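Local structure of peptidoglycan synthase activator LpoP (Pseudomonas aeruginosa, 6W5Q) at residues 92-97 with 107-112; 13-18 with 43-48; 19-24 with 35-40. The protein probably activates a peptidoglycan synthase of the cell wall as a lipoprotein, of which this chain is the globular, TPR-like C-terminal domain. One frame throughout, in Å; residues are numbered along the deposited sequence.

Contact 1: 92-97 with 107-112; sequences LIAQAR and ALARQK. With SO4 (sulfate ion), chain J.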
ATOM      1  N   LEU A  92      -2.284  -5.760  -4.409  1.00 33.33           N
ATOM      2  CA  LEU A  92      -2.603  -5.554  -3.000  1.00 32.75           C
ATOM      3  C   LEU A  92      -4.106  -5.557  -2.763  1.00 31.30           C
ATOM      4  O   LEU A  92      -4.589  -6.102  -1.766  1.00 29.57           O
ATOM      5  CB  LEU A  92      -2.009  -4.230  -2.514  1.00 33.57           C
ATOM      6  CG  LEU A  92      -0.661  -4.267  -1.797  1.00 41.90           C
ATOM      7  CD1 LEU A  92       0.400  -4.969  -2.648  1.00 44.09           C
ATOM      8  CD2 LEU A  92      -0.228  -2.837  -1.401  1.00 37.95           C
ATOM      9  N   ILE A  93      -4.865  -4.921  -3.652  1.00 28.44           N
ATOM     10  CA  ILE A  93      -6.316  -4.877  -3.480  1.00 31.61           C
ATOM     11  C   ILE A  93      -6.915  -6.276  -3.621  1.00 27.57           C
ATOM     12  O   ILE A  93      -7.808  -6.661  -2.859  1.00 29.08           O
ATOM     13  CB  ILE A  93      -6.926  -3.878  -4.482  1.00 29.78           C
ATOM     14  CG1 ILE A  93      -6.489  -2.456  -4.129  1.00 26.79           C
ATOM     15  CG2 ILE A  93      -8.451  -4.020  -4.551  1.00 33.09           C
ATOM     16  CD1 ILE A  93      -6.802  -1.434  -5.183  1.00 30.56           C
ATOM     17  N   ALA A  94      -6.424  -7.051  -4.597  1.00 32.13           N
ATOM     18  CA  ALA A  94      -6.839  -8.440  -4.757  1.00 33.80           C
ATOM     19  C   ALA A  94      -6.596  -9.228  -3.480  1.00 31.68           C
ATOM     20  O   ALA A  94      -7.451 -10.002  -3.032  1.00 36.89           O
ATOM     21  CB  ALA A  94      -6.081  -9.085  -5.921  1.00 27.55           C
ATOM     22  N   GLN A  95      -5.419  -9.050  -2.885  1.00 30.80           N
ATOM     23  CA  GLN A  95      -5.078  -9.813  -1.691  1.00 31.79           C
ATOM     24  C   GLN A  95      -5.930  -9.394  -0.516  1.00 36.26           C
ATOM     25  O   GLN A  95      -6.292 -10.231   0.316  1.00 35.90           O
ATOM     26  CB  GLN A  95      -3.600  -9.644  -1.375  1.00 37.69           C
ATOM     27  CG  GLN A  95      -2.711 -10.146  -2.472  1.00 34.10           C
ATOM     28  CD  GLN A  95      -1.279 -10.144  -2.059  1.00 40.20           C
ATOM     29  OE1 GLN A  95      -0.380 -10.362  -2.882  1.00 45.91           O
ATOM     30  NE2 GLN A  95      -1.036  -9.885  -0.774  1.00 31.89           N
ATOM     31  N   ALA A  96      -6.282  -8.109  -0.455  1.00 30.38           N
ATOM     32  CA  ALA A  96      -7.172  -7.627   0.597  1.00 34.45           C
ATOM     33  C   ALA A  96      -8.605  -8.136   0.409  1.00 33.41           C
ATOM     34  O   ALA A  96      -9.300  -8.410   1.394  1.00 32.41           O
ATOM     35  CB  ALA A  96      -7.137  -6.098   0.633  1.00 28.78           C
ATOM     36  N   ARG A  97      -9.086  -8.235  -0.842  1.00 33.88           N
ATOM     37  CA  ARG A  97     -10.416  -8.815  -1.055  1.00 33.67           C
ATOM     38  C   ARG A  97     -10.432 -10.280  -0.656  1.00 33.99           C
ATOM     39  O   ARG A  97     -11.371 -10.737   0.006  1.00 30.75           O
ATOM     40  CB  ARG A  97     -10.856  -8.682  -2.518  1.00 31.21           C
ATOM     41  CG  ARG A  97     -10.895  -7.251  -3.039  1.00 35.14           C
ATOM     42  CD  ARG A  97     -11.832  -6.408  -2.222  1.00 34.04           C
ATOM     43  NE  ARG A  97     -13.065  -7.102  -1.897  1.00 36.40           N
ATOM     44  CZ  ARG A  97     -14.039  -6.573  -1.167  1.00 38.50           C
ATOM     45  NH1 ARG A  97     -13.911  -5.348  -0.687  1.00 38.74           N
ATOM     46  NH2 ARG A  97     -15.141  -7.268  -0.916  1.00 36.81           N
ATOM     47  N   ALA A 107     -10.342 -11.624  -8.118  1.00 30.68           N
ATOM     48  CA  ALA A 107     -10.029 -11.949  -9.508  1.00 26.63           C
ATOM     49  C   ALA A 107     -10.201 -10.729 -10.394  1.00 27.02           C
ATOM     50  O   ALA A 107      -9.431 -10.518 -11.338  1.00 29.79           O
ATOM     51  CB  ALA A 107     -10.920 -13.089 -10.006  1.00 31.21           C
ATOM     52  N   LEU A 108     -11.215  -9.919 -10.100  1.00 28.70           N
ATOM     53  CA  LEU A 108     -11.474  -8.734 -10.891  1.00 30.62           C
ATOM     54  C   LEU A 108     -10.371  -7.716 -10.695  1.00 33.99           C
ATOM     55  O   LEU A 108     -10.066  -6.943 -11.606  1.00 38.25           O
ATOM     56  CB  LEU A 108     -12.834  -8.144 -10.502  1.00 31.98           C
ATOM     57  CG  LEU A 108     -14.045  -8.994 -10.913  1.00 39.06           C
ATOM     58  CD1 LEU A 108     -15.347  -8.373 -10.452  1.00 39.26           C
ATOM     59  CD2 LEU A 108     -14.066  -9.168 -12.423  1.00 28.12           C
ATOM     60  N   ALA A 109      -9.762  -7.707  -9.510  1.00 32.55           N
ATOM     61  CA  ALA A 109      -8.667  -6.782  -9.255  1.00 33.50           C
ATOM     62  C   ALA A 109      -7.404  -7.249  -9.952  1.00 35.93           C
ATOM     63  O   ALA A 109      -6.697  -6.443 -10.561  1.00 36.86           O
ATOM     64  CB  ALA A 109      -8.439  -6.636  -7.753  1.00 32.02           C
ATOM     65  N   ARG A 110      -7.125  -8.558  -9.899  1.00 32.67           N
ATOM     66  CA  ARG A 110      -5.958  -9.093 -10.589  1.00 37.54           C
ATOM     67  C   ARG A 110      -6.099  -8.945 -12.089  1.00 43.37           C
ATOM     68  O   ARG A 110      -5.090  -8.926 -12.803  1.00 43.83           O
ATOM     69  CB  ARG A 110      -5.756 -10.567 -10.244  1.00 39.19           C
ATOM     70  CG  ARG A 110      -5.500 -10.825  -8.785  1.00 34.16           C
ATOM     71  CD  ARG A 110      -4.658 -12.079  -8.554  1.00 42.91           C
ATOM     72  NE  ARG A 110      -4.027 -12.025  -7.233  1.00 41.36           N
ATOM     73  CZ  ARG A 110      -4.573 -12.511  -6.124  1.00 41.86           C
ATOM     74  NH1 ARG A 110      -5.759 -13.117  -6.179  1.00 38.85           N
ATOM     75  NH2 ARG A 110      -3.931 -12.394  -4.963  1.00 42.48           N
ATOM     76  N   GLN A 111      -7.343  -8.868 -12.579  1.00 39.79           N
ATOM     77  CA  GLN A 111      -7.581  -8.590 -13.994  1.00 43.32           C
ATOM     78  C   GLN A 111      -7.132  -7.181 -14.364  1.00 47.22           C
ATOM     79  O   GLN A 111      -6.603  -6.959 -15.461  1.00 47.26           O
ATOM     80  CB  GLN A 111      -9.063  -8.757 -14.318  1.00 43.59           C
ATOM     81  CG  GLN A 111      -9.424  -9.960 -15.116  1.00 51.45           C
ATOM     82  CD  GLN A 111     -10.804  -9.821 -15.730  1.00 59.76           C
ATOM     83  OE1 GLN A 111     -11.414  -8.750 -15.676  1.00 62.56           O
ATOM     84  NE2 GLN A 111     -11.301 -10.897 -16.321  1.00 58.67           N
ATOM     85  N   LYS A 112      -7.357  -6.213 -13.463  1.00 47.03           N
ATOM     86  CA  LYS A 112      -6.970  -4.830 -13.732  1.00 45.19           C
ATOM     87  C   LYS A 112      -5.473  -4.639 -13.608  1.00 47.58           C
ATOM     88  O   LYS A 112      -4.903  -3.779 -14.286  1.00 59.77           O
ATOM     89  CB  LYS A 112      -7.697  -3.868 -12.788  1.00 40.16           C
ATOM     90  CG  LYS A 112      -9.151  -4.191 -12.630  1.00 38.77           C
ATOM     91  CD  LYS A 112      -9.944  -3.138 -11.916  1.00 39.01           C
ATOM     92  CE  LYS A 112     -11.411  -3.594 -11.837  1.00 48.44           C
ATOM     93  NZ  LYS A 112     -12.193  -2.875 -10.802  1.00 46.57           N
TER
HETATM   94  S   SO4 J 302     -12.638   0.547 -10.000  1.00 68.64           S
HETATM   95  O1  SO4 J 302     -13.044  -0.469  -9.022  1.00 56.60           O
HETATM   96  O2  SO4 J 302     -13.703   1.539 -10.135  1.00 65.60           O
HETATM   97  O3  SO4 J 302     -11.421   1.222  -9.547  1.00 72.02           O
HETATM   98  O4  SO4 J 302     -12.369  -0.064 -11.304  1.00 63.43           O
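Ala-94 and Ala-109 set the spacing here: their CB atoms lie 3.9 Å apart, and the Ala-109 methyl also rests on the Ala-94 backbone, 3.8 Å from its N. With only methyls facing each other at this closest point, the two antiparallel helical segments run with their axes 7.9 Å apart at 175°. On one flank CG2 of Ile-93 reaches the same Ala-109 CB at 4.1 Å. On another, the extended Arg-110 side chain passes over Ala-94: its CG touches Ala-94 CB at 3.4 Å, and the guanidinium then lays one face on that methyl, which stands 3.7 Å above the plane, over its centre. NH2 goes on to CG of Gln-95, 3.6 Å away. No hydrogen bond links the segments. The Arg-110 head is instead held by salt bridges from NE to Glu-91 and from NH1 to Glu-98, both on the helix it leans against, which would fix its rotation and balance its charge. Lys-112 NZ donates to O4 of a sulfate ion, probably from the crystallisation liquor. Trp-90 adds to the packing around Ala-109. The pair joins the last two helices, 83-99 and 103-114; Leu-92, directed away from the partner, packs on helix 49-61, and Ile-93 also on helix 65-78.

Contact 2: 13-18 with 43-48; sequences GPVLAM and RIAPRE. With SO4 (sulfate ion), chain I.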
ATOM      1  N   GLY A  13      14.748  13.463   0.415  1.00 47.97           N
ATOM      2  CA  GLY A  13      15.277  12.915   1.643  1.00 54.72           C
ATOM      3  C   GLY A  13      14.262  12.600   2.725  1.00 47.85           C
ATOM      4  O   GLY A  13      14.226  11.481   3.247  1.00 45.91           O
ATOM      5  N   PRO A  14      13.434  13.582   3.110  1.00 49.13           N
ATOM      6  CA  PRO A  14      12.482  13.320   4.203  1.00 41.39           C
ATOM      7  C   PRO A  14      11.557  12.153   3.924  1.00 41.03           C
ATOM      8  O   PRO A  14      11.426  11.263   4.774  1.00 31.75           O
ATOM      9  CB  PRO A  14      11.720  14.648   4.332  1.00 47.25           C
ATOM     10  CG  PRO A  14      11.996  15.389   3.074  1.00 53.35           C
ATOM     11  CD  PRO A  14      13.368  14.985   2.666  1.00 49.27           C
ATOM     12  N   VAL A  15      10.914  12.115   2.754  1.00 43.59           N
ATOM     13  CA  VAL A  15      10.017  11.000   2.478  1.00 39.40           C
ATOM     14  C   VAL A  15      10.805   9.699   2.456  1.00 39.03           C
ATOM     15  O   VAL A  15      10.401   8.700   3.067  1.00 32.52           O
ATOM     16  CB  VAL A  15       9.247  11.220   1.164  1.00 41.25           C
ATOM     17  CG1 VAL A  15       8.318  10.052   0.923  1.00 43.37           C
ATOM     18  CG2 VAL A  15       8.432  12.500   1.217  1.00 42.21           C
ATOM     19  N   LEU A  16      11.973   9.707   1.805  1.00 40.30           N
ATOM     20  CA  LEU A  16      12.753   8.479   1.715  1.00 37.78           C
ATOM     21  C   LEU A  16      13.237   8.033   3.089  1.00 35.50           C
ATOM     22  O   LEU A  16      13.304   6.830   3.369  1.00 35.20           O
ATOM     23  CB  LEU A  16      13.922   8.659   0.740  1.00 40.19           C
ATOM     24  CG  LEU A  16      14.899   7.480   0.612  1.00 46.72           C
ATOM     25  CD1 LEU A  16      14.229   6.286  -0.057  1.00 37.20           C
ATOM     26  CD2 LEU A  16      16.160   7.872  -0.191  1.00 41.65           C
ATOM     27  N   ALA A  17      13.567   8.983   3.964  1.00 33.63           N
ATOM     28  CA  ALA A  17      13.978   8.614   5.314  1.00 35.98           C
ATOM     29  C   ALA A  17      12.872   7.835   6.021  1.00 34.54           C
ATOM     30  O   ALA A  17      13.128   6.787   6.628  1.00 32.53           O
ATOM     31  CB  ALA A  17      14.366   9.861   6.111  1.00 34.79           C
ATOM     32  N   MET A  18      11.630   8.323   5.935  1.00 33.07           N
ATOM     33  CA  MET A  18      10.518   7.651   6.601  1.00 30.86           C
ATOM     34  C   MET A  18      10.242   6.282   5.989  1.00 31.39           C
ATOM     35  O   MET A  18      10.019   5.303   6.713  1.00 32.91           O
ATOM     36  CB  MET A  18       9.271   8.536   6.546  1.00 28.66           C
ATOM     37  CG  MET A  18       9.354   9.755   7.488  1.00 38.60           C
ATOM     38  SD  MET A  18       9.697   9.290   9.206  1.00 45.12           S
ATOM     39  CE  MET A  18      11.406   9.788   9.411  1.00 39.27           C
ATOM     40  N   ARG A  43       2.503  13.150   6.361  1.00 36.89           N
ATOM     41  CA  ARG A  43       2.532  14.564   6.729  1.00 32.49           C
ATOM     42  C   ARG A  43       3.418  15.366   5.785  1.00 36.77           C
ATOM     43  O   ARG A  43       3.170  16.558   5.554  1.00 38.26           O
ATOM     44  CB  ARG A  43       3.007  14.717   8.167  1.00 33.50           C
ATOM     45  CG  ARG A  43       2.040  14.155   9.197  1.00 31.86           C
ATOM     46  CD  ARG A  43       2.723  14.042  10.559  1.00 31.98           C
ATOM     47  NE  ARG A  43       3.087  15.342  11.116  1.00 28.63           N
ATOM     48  CZ  ARG A  43       3.886  15.495  12.165  1.00 36.39           C
ATOM     49  NH1 ARG A  43       4.395  14.418  12.753  1.00 31.41           N
ATOM     50  NH2 ARG A  43       4.167  16.711  12.633  1.00 37.67           N
ATOM     51  N   ILE A  44       4.452  14.730   5.234  1.00 33.24           N
ATOM     52  CA  ILE A  44       5.322  15.352   4.240  1.00 35.27           C
ATOM     53  C   ILE A  44       4.756  15.198   2.832  1.00 40.08           C
ATOM     54  O   ILE A  44       4.816  16.124   2.021  1.00 45.06           O
ATOM     55  CB  ILE A  44       6.733  14.736   4.341  1.00 42.03           C
ATOM     56  CG1 ILE A  44       7.336  14.991   5.723  1.00 43.58           C
ATOM     57  CG2 ILE A  44       7.632  15.255   3.239  1.00 45.37           C
ATOM     58  CD1 ILE A  44       7.789  13.720   6.403  1.00 46.51           C
ATOM     59  N   ALA A  45       4.209  14.037   2.510  1.00 37.71           N
ATOM     60  CA  ALA A  45       3.808  13.719   1.141  1.00 37.86           C
ATOM     61  C   ALA A  45       2.438  13.075   1.182  1.00 39.19           C
ATOM     62  O   ALA A  45       2.303  11.851   1.053  1.00 42.53           O
ATOM     63  CB  ALA A  45       4.844  12.814   0.479  1.00 37.17           C
ATOM     64  N   PRO A  46       1.381  13.875   1.380  1.00 36.51           N
ATOM     65  CA  PRO A  46       0.034  13.294   1.531  1.00 41.59           C
ATOM     66  C   PRO A  46      -0.496  12.634   0.263  1.00 42.33           C
ATOM     67  O   PRO A  46      -1.501  11.917   0.335  1.00 49.00           O
ATOM     68  CB  PRO A  46      -0.826  14.503   1.920  1.00 35.70           C
ATOM     69  CG  PRO A  46      -0.141  15.660   1.235  1.00 34.68           C
ATOM     70  CD  PRO A  46       1.340  15.351   1.284  1.00 37.61           C
ATOM     71  N   ARG A  47       0.153  12.844  -0.881  1.00 42.64           N
ATOM     72  CA  ARG A  47      -0.358  12.420  -2.182  1.00 50.53           C
ATOM     73  C   ARG A  47       0.606  11.455  -2.868  1.00 49.85           C
ATOM     74  O   ARG A  47       0.494  11.219  -4.075  1.00 49.46           O
ATOM     75  CB  ARG A  47      -0.625  13.659  -3.057  1.00 58.46           C
ATOM     76  CG  ARG A  47      -1.397  13.451  -4.368  1.00 66.07           C
ATOM     77  CD  ARG A  47      -0.568  13.891  -5.593  1.00 71.77           C
ATOM     78  NE  ARG A  47      -1.240  13.634  -6.872  1.00 76.40           N
ATOM     79  CZ  ARG A  47      -0.879  12.698  -7.752  1.00 73.20           C
ATOM     80  NH1 ARG A  47      -1.556  12.548  -8.886  1.00 66.00           N
ATOM     81  NH2 ARG A  47       0.166  11.918  -7.506  1.00 72.69           N
ATOM     82  N   GLU A  48       1.568  10.894  -2.125  1.00 49.03           N
ATOM     83  CA  GLU A  48       2.564  10.007  -2.709  1.00 42.82           C
ATOM     84  C   GLU A  48       2.011   8.583  -2.764  1.00 43.49           C
ATOM     85  O   GLU A  48       1.849   7.956  -1.705  1.00 35.65           O
ATOM     86  CB  GLU A  48       3.867  10.060  -1.918  1.00 41.75           C
ATOM     87  CG  GLU A  48       4.962   9.072  -2.361  1.00 49.41           C
ATOM     88  CD  GLU A  48       5.279   9.104  -3.856  1.00 61.62           C
ATOM     89  OE1 GLU A  48       4.809   8.202  -4.592  1.00 61.78           O
ATOM     90  OE2 GLU A  48       6.011  10.018  -4.295  1.00 69.09           O
TER
HETATM   91  S   SO4 I 301       6.899  14.842  14.887  1.00 58.45           S
HETATM   92  O1  SO4 I 301       6.603  13.544  15.500  1.00 41.75           O
HETATM   93  O2  SO4 I 301       5.839  15.813  15.111  1.00 50.82           O
HETATM   94  O3  SO4 I 301       8.161  15.376  15.401  1.00 59.01           O
HETATM   95  O4  SO4 I 301       7.020  14.662  13.448  1.00 67.12           O
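Val-15 and Ile-44 meet methyl to methyl, CG2 against CG2 at 3.5 Å, their side chains sliding past each other in opposite directions. The rotamers decide which branches touch. Val-15 holds CG1 anti to its backbone N (chi1 -179°), which leaves CG2 beside that N and turned to the other segment; the same CG2 also meets CB of Ala-45 at 3.7 Å, so one methyl bridges two consecutive residues. Ile-44 has the reverse choice, CG2 anti to its own N and CG1 beside it (chi1 -61°). Its two branches therefore part: CG2 serves Val-15 and, more loosely, CB of Pro-14 at 4.3 Å, while on the CG1 branch a chi2 of 126°, close to eclipsed, places CD1 4.4 Å from CG of Met-18. Met-18 is bent at chi2 and packs also on Arg-40 and Ala-41 of helix 31-44.

No hydrogen bond crosses between the segments. Arg-43 instead turns to a sulfate ion, probably from the crystallisation liquor: bent at chi3, it gives NH2 to sulfate O2 at 3.1 Å, with weaker bonds from NH1 to O2 and O4. Arg-40 binds the same ion. Ala-45 to Glu-48 form a type I beta turn, and Glu-48 is the N-cap of helix 49-61, its OE1 accepting a hydrogen bond from the backbone N-H of Gln-50. The start of helix 13-28 thus packs against the end of helix 31-44 and the turn that leads into the next helix. This is the layout of an antiparallel helical hairpin followed by a tight turn, as in tetratricopeptide-type helical repeats.

Contact 3: 19-24 with 35-40; sequences LTTAQQ and AASLER. With SO4 (sulfate ion), chain I.
Leu-38 reaches across to Ala-22 and Leu-19, and its course carries much of this contact. From CB the chain swings CG anti to its own carbonyl carbon (chi1 -66°), which brings CG to 3.6 Å from Ala-22 CB. The two methyls then divide: CD1 stays at 4.0 Å from that same CB, while CD2 presses on it at 3.5 Å, tighter than a usual carbon-carbon contact, and also touches CD2 of Leu-19 at 3.5 Å. Leu-19 and Leu-38 cross at about a right angle. Although Leu-19 leaves its backbone heading away from the other helix, its CD2 end returns to meet Leu-38.

One residue earlier, Ser-37 sets its CB against Ala-22 CB, and its OG lies 3.6 Å from CG2 of Thr-21, a van der Waals touch. The polar needs are met elsewhere: Ser-37 OG is hydrogen-bonded with the Ser-33 carbonyl and with Gln-25 NE2, and Thr-21 OG1 with the carbonyl of Ala-17. The small residues Ala-22 and Ser-37 are the closest pair along the backbones, and they allow the segments to approach to 8.3 Å between axes, antiparallel at 169°.

From the flank of its helix Arg-40 extends to the sulfate ion; NE and NH2 both donate to its O4, at 2.8 Å and 3.0 Å respectively, with the sulfur in the guanidinium plane at its edge. The contact pairs helix 13-28 with helix 31-44, and helix 49-61 lies beside both: Val-51 packs on Leu-19, Arg-54 on Leu-38, and Arg-59 forms a salt bridge with Glu-39.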
ATOM      1  N   LEU A  19      10.257   6.191   4.658  1.00 33.92           N
ATOM      2  CA  LEU A  19      10.138   4.896   3.989  1.00 38.97           C
ATOM      3  C   LEU A  19      11.225   3.941   4.452  1.00 34.26           C
ATOM      4  O   LEU A  19      10.943   2.794   4.827  1.00 29.13           O
ATOM      5  CB  LEU A  19      10.204   5.070   2.463  1.00 36.59           C
ATOM      6  CG  LEU A  19       9.099   5.932   1.841  1.00 39.44           C
ATOM      7  CD1 LEU A  19       9.012   5.737   0.338  1.00 45.67           C
ATOM      8  CD2 LEU A  19       7.756   5.643   2.490  1.00 38.74           C
ATOM      9  N   THR A  20      12.480   4.397   4.420  1.00 35.05           N
ATOM     10  CA  THR A  20      13.598   3.574   4.882  1.00 33.79           C
ATOM     11  C   THR A  20      13.389   3.116   6.322  1.00 38.79           C
ATOM     12  O   THR A  20      13.590   1.938   6.657  1.00 36.11           O
ATOM     13  CB  THR A  20      14.898   4.362   4.776  1.00 40.43           C
ATOM     14  OG1 THR A  20      15.190   4.611   3.400  1.00 46.04           O
ATOM     15  CG2 THR A  20      16.036   3.590   5.403  1.00 39.24           C
ATOM     16  N   THR A  21      12.999   4.049   7.193  1.00 32.71           N
ATOM     17  CA  THR A  21      12.729   3.700   8.580  1.00 32.06           C
ATOM     18  C   THR A  21      11.575   2.708   8.683  1.00 33.98           C
ATOM     19  O   THR A  21      11.661   1.715   9.416  1.00 31.11           O
ATOM     20  CB  THR A  21      12.438   4.974   9.367  1.00 31.75           C
ATOM     21  OG1 THR A  21      13.633   5.764   9.423  1.00 36.08           O
ATOM     22  CG2 THR A  21      11.982   4.639  10.773  1.00 33.94           C
ATOM     23  N   ALA A  22      10.486   2.960   7.953  1.00 29.07           N
ATOM     24  CA  ALA A  22       9.359   2.025   7.932  1.00 35.22           C
ATOM     25  C   ALA A  22       9.792   0.627   7.519  1.00 33.29           C
ATOM     26  O   ALA A  22       9.384  -0.361   8.134  1.00 33.17           O
ATOM     27  CB  ALA A  22       8.269   2.524   6.992  1.00 27.79           C
ATOM     28  N   GLN A  23      10.607   0.518   6.466  1.00 36.79           N
ATOM     29  CA  GLN A  23      11.017  -0.802   5.994  1.00 37.80           C
ATOM     30  C   GLN A  23      11.906  -1.514   7.015  1.00 40.48           C
ATOM     31  O   GLN A  23      11.813  -2.742   7.177  1.00 40.16           O
ATOM     32  CB  GLN A  23      11.727  -0.687   4.644  1.00 39.85           C
ATOM     33  CG  GLN A  23      12.292  -2.024   4.147  1.00 41.33           C
ATOM     34  CD  GLN A  23      12.822  -1.953   2.742  1.00 45.03           C
ATOM     35  OE1 GLN A  23      12.794  -0.890   2.110  1.00 49.45           O
ATOM     36  NE2 GLN A  23      13.325  -3.084   2.237  1.00 44.22           N
ATOM     37  N   GLN A  24      12.776  -0.771   7.711  1.00 32.40           N
ATOM     38  CA  GLN A  24      13.570  -1.376   8.778  1.00 40.57           C
ATOM     39  C   GLN A  24      12.681  -1.911   9.896  1.00 37.35           C
ATOM     40  O   GLN A  24      12.965  -2.967  10.472  1.00 42.19           O
ATOM     41  CB  GLN A  24      14.570  -0.363   9.343  1.00 40.84           C
ATOM     42  CG  GLN A  24      15.667   0.041   8.377  1.00 49.68           C
ATOM     43  CD  GLN A  24      16.738   0.886   9.042  1.00 62.89           C
ATOM     44  OE1 GLN A  24      16.973   0.769  10.243  1.00 74.54           O
ATOM     45  NE2 GLN A  24      17.390   1.745   8.266  1.00 64.11           N
ATOM     46  N   ALA A  35       3.792   1.296  10.505  1.00 26.28           N
ATOM     47  CA  ALA A  35       2.600   2.056  10.160  1.00 29.20           C
ATOM     48  C   ALA A  35       2.717   3.493  10.661  1.00 24.59           C
ATOM     49  O   ALA A  35       2.435   4.443   9.911  1.00 25.01           O
ATOM     50  CB  ALA A  35       1.350   1.360  10.705  1.00 27.39           C
ATOM     51  N   ALA A  36       3.193   3.674  11.904  1.00 27.74           N
ATOM     52  CA  ALA A  36       3.396   5.017  12.441  1.00 24.24           C
ATOM     53  C   ALA A  36       4.382   5.809  11.586  1.00 26.35           C
ATOM     54  O   ALA A  36       4.148   6.990  11.296  1.00 28.46           O
ATOM     55  CB  ALA A  36       3.885   4.943  13.884  1.00 28.40           C
ATOM     56  N   SER A  37       5.480   5.170  11.155  1.00 23.48           N
ATOM     57  CA  SER A  37       6.453   5.854  10.301  1.00 24.49           C
ATOM     58  C   SER A  37       5.847   6.227   8.957  1.00 27.68           C
ATOM     59  O   SER A  37       6.179   7.274   8.385  1.00 28.62           O
ATOM     60  CB  SER A  37       7.688   4.980  10.066  1.00 27.63           C
ATOM     61  OG  SER A  37       8.377   4.697  11.261  1.00 28.89           O
ATOM     62  N   LEU A  38       4.977   5.375   8.418  1.00 26.86           N
ATOM     63  CA  LEU A  38       4.349   5.711   7.150  1.00 26.43           C
ATOM     64  C   LEU A  38       3.281   6.791   7.324  1.00 26.44           C
ATOM     65  O   LEU A  38       3.080   7.611   6.419  1.00 26.63           O
ATOM     66  CB  LEU A  38       3.791   4.429   6.506  1.00 23.23           C
ATOM     67  CG  LEU A  38       4.941   3.464   6.117  1.00 30.20           C
ATOM     68  CD1 LEU A  38       4.488   2.076   5.708  1.00 28.19           C
ATOM     69  CD2 LEU A  38       5.836   4.057   4.997  1.00 25.72           C
ATOM     70  N   GLU A  39       2.602   6.837   8.470  1.00 26.68           N
ATOM     71  CA  GLU A  39       1.671   7.943   8.682  1.00 30.70           C
ATOM     72  C   GLU A  39       2.423   9.255   8.875  1.00 29.08           C
ATOM     73  O   GLU A  39       1.894  10.325   8.565  1.00 27.93           O
ATOM     74  CB  GLU A  39       0.755   7.666   9.883  1.00 27.81           C
ATOM     75  CG  GLU A  39       0.003   6.353   9.829  1.00 29.59           C
ATOM     76  CD  GLU A  39      -1.277   6.433   9.017  1.00 35.77           C
ATOM     77  OE1 GLU A  39      -1.979   5.406   8.929  1.00 35.95           O
ATOM     78  OE2 GLU A  39      -1.582   7.518   8.468  1.00 39.08           O
ATOM     79  N   ARG A  40       3.660   9.195   9.365  1.00 30.62           N
ATOM     80  CA  ARG A  40       4.470  10.406   9.429  1.00 31.79           C
ATOM     81  C   ARG A  40       4.919  10.813   8.031  1.00 28.17           C
ATOM     82  O   ARG A  40       4.967  12.005   7.706  1.00 26.58           O
ATOM     83  CB  ARG A  40       5.658  10.184  10.386  1.00 27.11           C
ATOM     84  CG  ARG A  40       6.538  11.430  10.660  1.00 39.56           C
ATOM     85  CD  ARG A  40       7.620  11.146  11.727  1.00 39.50           C
ATOM     86  NE  ARG A  40       8.154  12.348  12.385  1.00 39.67           N
ATOM     87  CZ  ARG A  40       9.417  12.780  12.276  1.00 48.71           C
ATOM     88  NH1 ARG A  40      10.291  12.115  11.524  1.00 42.96           N
ATOM     89  NH2 ARG A  40       9.820  13.883  12.918  1.00 39.00           N
TER
HETATM   90  S   SO4 I 301       6.899  14.842  14.887  1.00 58.45           S
HETATM   91  O1  SO4 I 301       6.603  13.544  15.500  1.00 41.75           O
HETATM   92  O2  SO4 I 301       5.839  15.813  15.111  1.00 50.82           O
HETATM   93  O3  SO4 I 301       8.161  15.376  15.401  1.00 59.01           O
HETATM   94  O4  SO4 I 301       7.020  14.662  13.448  1.00 67.12           O

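Overall arrangement
Contacts 2 and 3 belong to one helical hairpin, formed by helices 13-28 and 31-44; their centres are about 10 Å apart, and contact 3 is nested within the loop that contact 2 closes. They touch where CE of Met-18 meets NH1 of Arg-40 at 3.3 Å, and both reach the same sulfate. Contact 1 follows later in the chain, between helices 83-99 and 103-114, with its centre about 26 Å from that of contact 2 and 24 Å from that of contact 3, on the opposite side of the chain's centre. Helices 49-61 and 65-78 lie between the two hairpins, giving an all-helical domain of successive antiparallel helices, consistent with its tetratricopeptide family.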